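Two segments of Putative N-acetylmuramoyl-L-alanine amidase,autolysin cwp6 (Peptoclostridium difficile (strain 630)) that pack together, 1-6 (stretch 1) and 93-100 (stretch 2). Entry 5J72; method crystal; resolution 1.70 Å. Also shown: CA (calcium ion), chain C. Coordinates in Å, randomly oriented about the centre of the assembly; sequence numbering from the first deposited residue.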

# COMPACT_ATOMS: atom_id res chain seq x y z
N SER A 1 -12.39 -1.80 -33.39
CA SER A 1 -12.00 -2.98 -34.16
C SER A 1 -13.12 -4.01 -34.27
O SER A 1 -14.13 -3.91 -33.61
N ASP A 2 -12.96 -4.96 -35.13
CA ASP A 2 -13.98 -5.98 -35.33
C ASP A 2 -14.18 -6.83 -34.09
O ASP A 2 -15.30 -7.26 -33.83
N ILE A 3 -13.08 -7.07 -33.34
CA ILE A 3 -13.14 -7.87 -32.13
C ILE A 3 -12.17 -7.33 -31.13
O ILE A 3 -11.03 -7.01 -31.50
N ASN A 4 -12.58 -7.19 -29.88
CA ASN A 4 -11.64 -6.70 -28.88
C ASN A 4 -11.75 -7.68 -27.71
O ASN A 4 -12.87 -7.99 -27.29
N ILE A 5 -10.64 -8.19 -27.20
CA ILE A 5 -10.73 -9.12 -26.07
C ILE A 5 -10.03 -8.43 -24.85
O ILE A 5 -8.83 -8.18 -24.91
N ASN A 6 -10.73 -8.25 -23.78
CA ASN A 6 -10.13 -7.57 -22.62
C ASN A 6 -10.04 -8.54 -21.44
O ASN A 6 -11.09 -8.88 -20.86
N ASP A 93 -8.81 -18.07 -38.12
CA ASP A 93 -9.88 -17.07 -38.34
C ASP A 93 -9.60 -15.86 -37.46
O ASP A 93 -9.77 -14.72 -37.90
N LEU A 94 -9.23 -16.10 -36.20
CA LEU A 94 -9.00 -14.97 -35.30
C LEU A 94 -7.82 -14.09 -35.81
O LEU A 94 -7.92 -12.85 -35.73
N GLU A 95 -6.77 -14.71 -36.32
CA GLU A 95 -5.63 -13.97 -36.87
C GLU A 95 -6.06 -13.23 -38.14
O GLU A 95 -5.56 -12.14 -38.39
N SER A 96 -7.02 -13.82 -38.92
CA SER A 96 -7.51 -13.17 -40.14
C SER A 96 -8.31 -11.92 -39.76
O SER A 96 -8.47 -11.02 -40.58
N MET A 97 -8.82 -11.88 -38.53
CA MET A 97 -9.60 -10.71 -38.07
C MET A 97 -8.75 -9.71 -37.34
O MET A 97 -9.30 -8.84 -36.66
N GLY A 98 -7.46 -9.80 -37.47
CA GLY A 98 -6.61 -8.80 -36.86
C GLY A 98 -6.01 -9.08 -35.48
O GLY A 98 -5.27 -8.25 -34.97
N LEU A 99 -6.29 -10.21 -34.88
CA LEU A 99 -5.74 -10.44 -33.54
C LEU A 99 -4.41 -11.03 -33.57
O LEU A 99 -4.09 -11.80 -34.48
N ASN A 100 -3.57 -10.67 -32.59
CA ASN A 100 -2.29 -11.32 -32.45
C ASN A 100 -2.49 -12.18 -31.18
O ASN A 100 -2.47 -11.64 -30.07

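Which side chains close the gap between strand and helix end? Ile3 and Ile5 point toward stretch 2 while Asn4 between them points away, the alternation expected of a strand. From the other side come Met97 and Leu99, both pointing toward stretch 1, and Leu94, which leaves sideways but whose end comes nearer.

How do the rotamers make these atoms meet? Ile3 is t at chi1 and chi2; its CG2 lies 3.7 Å from Leu99 CD1 and 4.0 Å from Met97 CE, while its CD1 reaches to 4.3 Å from Leu94 CD2. Ile5, m then t, extends CD1 to 3.8 Å from Leu99 CD1, so that one leucine methyl touches both isoleucines. Leu94 and Leu99 share the m, t conformation common for leucine. Met97 runs m, t, p, and its CE also lies 4.2 Å from Asp2 CB.

Does any polar bond cross the contact? None does; the packing is apolar. The backbone of stretch 2 is tied locally instead, with Leu99 N donating to Leu94 O at 3.2 Å as the chain leaves the helix.

What do the strand's polar groups do? Asn6 OD1 binds the calcium ion at 2.6 Å, alongside four waters. One of these, water 1, lies 2.4 Å from the calcium ion and donates to Ile5 O at 3.2 Å.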

# COMPACT_ATOMS: atom_id res chain seq x y z
CB SER A 1 -10.76 -3.59 -33.56
OG SER A 1 -9.72 -2.63 -33.70
CB ASP A 2 -13.56 -6.89 -36.49
CG ASP A 2 -13.56 -6.08 -37.79
OD1 ASP A 2 -14.55 -5.33 -38.03
OD2 ASP A 2 -12.58 -6.18 -38.56
CB ILE A 3 -12.87 -9.36 -32.45
CG1 ILE A 3 -12.93 -10.18 -31.17
CG2 ILE A 3 -11.51 -9.50 -33.16
CD1 ILE A 3 -13.09 -11.69 -31.46
CB ASN A 4 -12.03 -5.28 -28.37
CG ASN A 4 -11.00 -4.84 -27.30
OD1 ASN A 4 -11.19 -5.06 -26.07
ND2 ASN A 4 -9.84 -4.29 -27.67
CB ILE A 5 -9.98 -10.41 -26.45
CG1 ILE A 5 -10.69 -11.13 -27.61
CG2 ILE A 5 -9.90 -11.35 -25.26
CD1 ILE A 5 -9.82 -12.36 -28.14
CB ASN A 6 -11.03 -6.41 -22.22
CG ASN A 6 -10.39 -5.61 -21.06
OD1 ASN A 6 -9.15 -5.54 -20.90
ND2 ASN A 6 -11.16 -4.93 -20.24
CB ASP A 93 -11.27 -17.63 -37.90
CG ASP A 93 -11.68 -18.85 -38.73
OD1 ASP A 93 -12.46 -19.70 -38.20
OD2 ASP A 93 -11.22 -18.96 -39.87
CB LEU A 94 -8.74 -15.44 -33.89
CG LEU A 94 -9.92 -16.12 -33.23
CD1 LEU A 94 -9.47 -16.78 -31.95
CD2 LEU A 94 -10.94 -15.09 -32.93
CB GLU A 95 -4.49 -14.92 -37.19
CG GLU A 95 -3.83 -15.39 -35.91
CD GLU A 95 -2.82 -16.51 -36.14
OE1 GLU A 95 -1.95 -16.70 -35.28
OE2 GLU A 95 -2.91 -17.22 -37.18
CB SER A 96 -8.47 -14.12 -40.90
OG SER A 96 -7.62 -15.09 -41.46
CB MET A 97 -10.72 -11.13 -37.17
CG MET A 97 -11.68 -11.94 -37.85
SD MET A 97 -12.85 -12.55 -36.63
CE MET A 97 -13.67 -11.04 -36.22
CB LEU A 99 -6.69 -11.38 -32.80
CG LEU A 99 -8.06 -10.77 -32.54
CD1 LEU A 99 -8.94 -11.76 -31.81
CD2 LEU A 99 -7.96 -9.50 -31.68
CB ASN A 100 -1.17 -10.36 -32.23
CG ASN A 100 0.13 -11.10 -32.19
OD1 ASN A 100 0.82 -11.10 -31.17
ND2 ASN A 100 0.54 -11.80 -33.23
CA CA C . -7.54 -3.99 -22.32
O HOH W 1 -8.47 -5.05 -24.26
O HOH W 2 -5.82 -5.51 -21.94
O HOH W 3 -6.48 -3.06 -23.87
O HOH W 4 -6.70 -3.06 -20.39